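Local structure of probable threonyl-tRNA synthetase 1 (Aeropyrum pernix, 3A32) at residues A[359-372]-A[432-446]. The protein probably catalyses the ATP-dependent attachment of threonine to its cognate tRNA as a zinc-binding homodimer, without an editing domain of its own. Numbering follows the deposited sequence.
Sequences LASSIAKGLLDKGF and YGDAADAVENLAAVA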
loop_
_atom_site.group_PDB
_atom_site.type_symbol
_atom_site.label_atom_id
_atom_site.label_comp_id
_atom_site.label_asym_id
_atom_site.label_seq_id
_atom_site.Cartn_x
_atom_site.Cartn_y
_atom_site.Cartn_z
ATOM N N LEU A 359 2.250 -14.366 32.847
ATOM C CA LEU A 359 1.340 -14.885 31.823
ATOM C C LEU A 359 0.898 -13.819 30.803
ATOM O O LEU A 359 1.046 -14.012 29.592
ATOM C CB LEU A 359 0.132 -15.631 32.446
ATOM C CG LEU A 359 -0.741 -16.466 31.479
ATOM C CD1 LEU A 359 0.035 -17.547 30.749
ATOM C CD2 LEU A 359 -2.008 -17.056 32.168
ATOM N N ALA A 360 0.377 -12.697 31.298
ATOM C CA ALA A 360 -0.078 -11.576 30.463
ATOM C C ALA A 360 1.020 -11.062 29.528
ATOM O O ALA A 360 0.847 -10.976 28.306
ATOM C CB ALA A 360 -0.606 -10.425 31.360
ATOM N N SER A 361 2.147 -10.722 30.131
ATOM C CA SER A 361 3.335 -10.291 29.445
ATOM C C SER A 361 3.822 -11.292 28.371
ATOM O O SER A 361 4.084 -10.902 27.216
ATOM C CB SER A 361 4.416 -9.987 30.514
ATOM O OG SER A 361 5.678 -9.727 29.931
ATOM N N SER A 362 3.925 -12.580 28.720
ATOM C CA SER A 362 4.315 -13.585 27.719
ATOM C C SER A 362 3.297 -13.761 26.587
ATOM O O SER A 362 3.677 -13.841 25.413
ATOM C CB SER A 362 4.557 -14.915 28.359
ATOM O OG SER A 362 5.663 -14.816 29.195
ATOM N N ILE A 363 2.010 -13.839 26.931
ATOM C CA ILE A 363 0.960 -13.879 25.893
ATOM C C ILE A 363 1.082 -12.644 24.988
ATOM O O ILE A 363 1.109 -12.783 23.783
ATOM C CB ILE A 363 -0.489 -14.015 26.479
ATOM C CG1 ILE A 363 -0.682 -15.404 27.139
ATOM C CG2 ILE A 363 -1.564 -13.742 25.367
ATOM C CD1 ILE A 363 -1.972 -15.545 28.006
ATOM N N ALA A 364 1.196 -11.452 25.565
ATOM C CA ALA A 364 1.332 -10.218 24.776
ATOM C C ALA A 364 2.492 -10.301 23.818
ATOM O O ALA A 364 2.308 -10.071 22.610
ATOM C CB ALA A 364 1.467 -8.991 25.677
ATOM N N LYS A 365 3.678 -10.650 24.329
ATOM C CA LYS A 365 4.866 -10.806 23.471
ATOM C C LYS A 365 4.647 -11.836 22.384
ATOM O O LYS A 365 5.052 -11.622 21.247
ATOM C CB LYS A 365 6.125 -11.220 24.262
ATOM C CG LYS A 365 6.739 -10.127 25.120
ATOM C CD LYS A 365 7.846 -10.714 26.102
ATOM C CE LYS A 365 8.186 -9.718 27.248
ATOM N NZ LYS A 365 7.608 -8.334 27.049
ATOM N N GLY A 366 4.058 -12.972 22.756
ATOM C CA GLY A 366 3.873 -14.056 21.805
ATOM C C GLY A 366 2.916 -13.651 20.675
ATOM O O GLY A 366 3.151 -13.970 19.492
ATOM N N LEU A 367 1.815 -12.998 21.037
ATOM C CA LEU A 367 0.849 -12.432 19.996
ATOM C C LEU A 367 1.494 -11.383 19.081
ATOM O O LEU A 367 1.252 -11.383 17.875
ATOM C CB LEU A 367 -0.370 -11.831 20.684
ATOM C CG LEU A 367 -1.195 -12.942 21.362
ATOM C CD1 LEU A 367 -2.215 -12.269 22.248
ATOM C CD2 LEU A 367 -1.849 -13.847 20.340
ATOM N N LEU A 368 2.320 -10.499 19.652
ATOM C CA LEU A 368 3.110 -9.554 18.855
ATOM C C LEU A 368 4.010 -10.272 17.888
ATOM O O LEU A 368 4.059 -9.908 16.756
ATOM C CB LEU A 368 3.927 -8.597 19.730
ATOM C CG LEU A 368 3.137 -7.486 20.445
ATOM C CD1 LEU A 368 3.860 -6.988 21.698
ATOM C CD2 LEU A 368 2.896 -6.333 19.478
ATOM N N ASP A 369 4.690 -11.328 18.323
ATOM C CA ASP A 369 5.564 -12.108 17.434
ATOM C C ASP A 369 4.802 -12.826 16.305
ATOM O O ASP A 369 5.373 -13.066 15.234
ATOM C CB ASP A 369 6.379 -13.138 18.222
ATOM C CG ASP A 369 7.432 -12.503 19.121
ATOM O OD1 ASP A 369 7.709 -11.264 19.043
ATOM O OD2 ASP A 369 8.019 -13.262 19.922
ATOM N N LYS A 370 3.534 -13.194 16.537
ATOM C CA LYS A 370 2.686 -13.707 15.427
ATOM C C LYS A 370 2.186 -12.623 14.448
ATOM O O LYS A 370 1.568 -12.922 13.419
ATOM C CB LYS A 370 1.556 -14.570 15.979
ATOM C CG LYS A 370 2.093 -15.894 16.587
ATOM C CD LYS A 370 1.051 -16.952 16.609
ATOM C CE LYS A 370 1.539 -18.183 17.317
ATOM N NZ LYS A 370 2.361 -18.982 16.388
ATOM N N GLY A 371 2.463 -11.349 14.783
ATOM C CA GLY A 371 2.135 -10.256 13.885
ATOM C C GLY A 371 0.834 -9.527 14.225
ATOM O O GLY A 371 0.307 -8.790 13.387
ATOM N N PHE A 372 0.323 -9.722 15.447
ATOM C CA PHE A 372 -0.957 -9.147 15.871
ATOM C C PHE A 372 -0.787 -7.781 16.479
ATOM O O PHE A 372 0.327 -7.422 16.956
ATOM C CB PHE A 372 -1.668 -10.049 16.896
ATOM C CG PHE A 372 -2.120 -11.378 16.331
ATOM C CD1 PHE A 372 -3.116 -11.422 15.344
ATOM C CD2 PHE A 372 -1.582 -12.565 16.805
ATOM C CE1 PHE A 372 -3.571 -12.626 14.828
ATOM C CE2 PHE A 372 -2.011 -13.793 16.288
ATOM C CZ PHE A 372 -3.000 -13.803 15.272
ATOM N N TYR A 432 -5.300 -23.741 28.439
ATOM C CA TYR A 432 -3.892 -23.696 28.048
ATOM C C TYR A 432 -3.087 -24.506 29.053
ATOM O O TYR A 432 -3.559 -24.742 30.180
ATOM C CB TYR A 432 -3.383 -22.228 27.982
ATOM C CG TYR A 432 -3.284 -21.557 29.345
ATOM C CD1 TYR A 432 -2.074 -21.474 30.028
ATOM C CD2 TYR A 432 -4.423 -21.040 29.966
ATOM C CE1 TYR A 432 -2.001 -20.857 31.300
ATOM C CE2 TYR A 432 -4.372 -20.452 31.189
ATOM C CZ TYR A 432 -3.173 -20.361 31.857
ATOM O OH TYR A 432 -3.184 -19.772 33.084
ATOM N N GLY A 433 -1.872 -24.896 28.661
ATOM C CA GLY A 433 -0.915 -25.587 29.529
ATOM C C GLY A 433 0.133 -24.598 30.000
ATOM O O GLY A 433 0.455 -24.555 31.166
ATOM N N ASP A 434 0.652 -23.768 29.101
ATOM C CA ASP A 434 1.537 -22.677 29.490
ATOM C C ASP A 434 1.389 -21.506 28.507
ATOM O O ASP A 434 0.533 -21.556 27.612
ATOM C CB ASP A 434 2.986 -23.157 29.558
ATOM C CG ASP A 434 3.507 -23.660 28.209
ATOM O OD1 ASP A 434 2.909 -23.434 27.121
ATOM O OD2 ASP A 434 4.569 -24.279 28.237
ATOM N N ALA A 435 2.243 -20.484 28.652
ATOM C CA ALA A 435 2.148 -19.259 27.840
ATOM C C ALA A 435 2.120 -19.528 26.341
ATOM O O ALA A 435 1.280 -19.009 25.639
ATOM C CB ALA A 435 3.292 -18.277 28.195
ATOM N N ALA A 436 3.053 -20.334 25.872
ATOM C CA ALA A 436 3.197 -20.682 24.461
ATOM C C ALA A 436 1.973 -21.350 23.892
ATOM O O ALA A 436 1.573 -21.076 22.764
ATOM C CB ALA A 436 4.408 -21.617 24.290
ATOM N N ASP A 437 1.416 -22.274 24.662
ATOM C CA ASP A 437 0.223 -22.981 24.299
ATOM C C ASP A 437 -0.998 -22.035 24.268
ATOM O O ASP A 437 -1.855 -22.136 23.371
ATOM C CB ASP A 437 -0.000 -24.122 25.292
ATOM C CG ASP A 437 -1.026 -25.097 24.806
ATOM O OD1 ASP A 437 -0.808 -25.687 23.696
ATOM O OD2 ASP A 437 -2.057 -25.247 25.508
ATOM N N ALA A 438 -1.082 -21.136 25.247
ATOM C CA ALA A 438 -2.072 -20.067 25.235
ATOM C C ALA A 438 -1.952 -19.206 23.970
ATOM O O ALA A 438 -2.965 -18.911 23.340
ATOM C CB ALA A 438 -2.001 -19.177 26.547
ATOM N N VAL A 439 -0.734 -18.799 23.606
ATOM C CA VAL A 439 -0.532 -17.979 22.395
ATOM C C VAL A 439 -1.025 -18.746 21.160
ATOM O O VAL A 439 -1.699 -18.178 20.292
ATOM C CB VAL A 439 0.951 -17.491 22.235
ATOM C CG1 VAL A 439 1.241 -16.915 20.793
ATOM C CG2 VAL A 439 1.312 -16.488 23.355
ATOM N N GLU A 440 -0.746 -20.043 21.101
ATOM C CA GLU A 440 -1.129 -20.825 19.937
ATOM C C GLU A 440 -2.626 -20.855 19.804
ATOM O O GLU A 440 -3.159 -20.612 18.722
ATOM C CB GLU A 440 -0.554 -22.250 19.993
ATOM C CG GLU A 440 0.962 -22.296 19.918
ATOM C CD GLU A 440 1.520 -21.750 18.564
ATOM O OE1 GLU A 440 1.111 -22.271 17.492
ATOM O OE2 GLU A 440 2.390 -20.835 18.591
ATOM N N ASN A 441 -3.287 -21.101 20.927
ATOM C CA ASN A 441 -4.734 -21.189 21.015
ATOM C C ASN A 441 -5.444 -19.856 20.733
ATOM O O ASN A 441 -6.522 -19.855 20.125
ATOM C CB ASN A 441 -5.137 -21.707 22.418
ATOM C CG ASN A 441 -4.744 -23.165 22.635
ATOM O OD1 ASN A 441 -4.363 -23.849 21.690
ATOM N ND2 ASN A 441 -4.848 -23.646 23.876
ATOM N N LEU A 442 -4.871 -18.743 21.202
ATOM C CA LEU A 442 -5.400 -17.427 20.880
ATOM C C LEU A 442 -5.191 -17.147 19.402
ATOM O O LEU A 442 -6.101 -16.605 18.726
ATOM C CB LEU A 442 -4.764 -16.329 21.742
ATOM C CG LEU A 442 -5.196 -16.401 23.216
ATOM C CD1 LEU A 442 -4.346 -15.590 24.080
ATOM C CD2 LEU A 442 -6.649 -15.957 23.396
ATOM N N ALA A 443 -4.024 -17.536 18.873
ATOM C CA ALA A 443 -3.785 -17.367 17.427
ATOM C C ALA A 443 -4.761 -18.187 16.593
ATOM O O ALA A 443 -5.213 -17.715 15.533
ATOM C CB ALA A 443 -2.335 -17.661 17.042
ATOM N N ALA A 444 -5.142 -19.380 17.082
ATOM C CA ALA A 444 -6.203 -20.173 16.401
ATOM C C ALA A 444 -7.569 -19.475 16.344
ATOM O O ALA A 444 -8.284 -19.584 15.339
ATOM C CB ALA A 444 -6.364 -21.601 17.073
ATOM N N VAL A 445 -7.962 -18.821 17.434
ATOM C CA VAL A 445 -9.197 -18.049 17.468
ATOM C C VAL A 445 -9.120 -16.916 16.426
ATOM O O VAL A 445 -10.093 -16.667 15.700
ATOM C CB VAL A 445 -9.444 -17.469 18.881
ATOM C CG1 VAL A 445 -10.401 -16.291 18.841
ATOM C CG2 VAL A 445 -9.941 -18.574 19.873
ATOM N N ALA A 446 -7.953 -16.259 16.337
ATOM C CA ALA A 446 -7.709 -15.184 15.389
ATOM C C ALA A 446 -7.776 -15.642 13.937
ATOM O O ALA A 446 -8.299 -14.932 13.100
ATOM C CB ALA A 446 -6.353 -14.516 15.663
#
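Two helices packed side by side in the anticodon-binding domain meet where Ile363 of 359-372 enters a knobs-into-holes socket formed by Ala435, Ala438, Val439 and Leu442 of 432-446. The two branches of Ile363 divide the work: CD1 lies 3.9 Å from Ala438 CB, while CG2 reaches Leu442 CD1 at 3.6 Å, the two side chains crossing at about a right angle. Val439 answers from the other helix. Its CG1 is turned away from its own backbone N and rests on the bare backbone of Gly366, where a CB would collide with CG2; CG2 itself lies against Ile363 CA at 3.7 Å. This is consistent with the close 8.9 Å approach of the segment axes, which cross at -48°. Both helices pack on the domain's mixed sheet: Ile363 also touches Ile403 of strand 399-403, and Leu442 touches Val401 and Leu413. Toward the solvent side, Lys370 lays CD tightly on Ala443 CB (3.5 Å), then bends at chi4 (-81°) to bring NZ to Glu440 OE2 at 2.9 Å, a salt bridge in which NZ meets OE2 on its syn side, 30° out of the carboxylate plane. A methionine in its place would probably leave the Glu440 carboxylate without this cationic mate. Beyond the Schellman motif at Gly371, Phe372 turns its ring edge to Ala443 CB, and its CZ touches Ala446 CB at 3.5 Å.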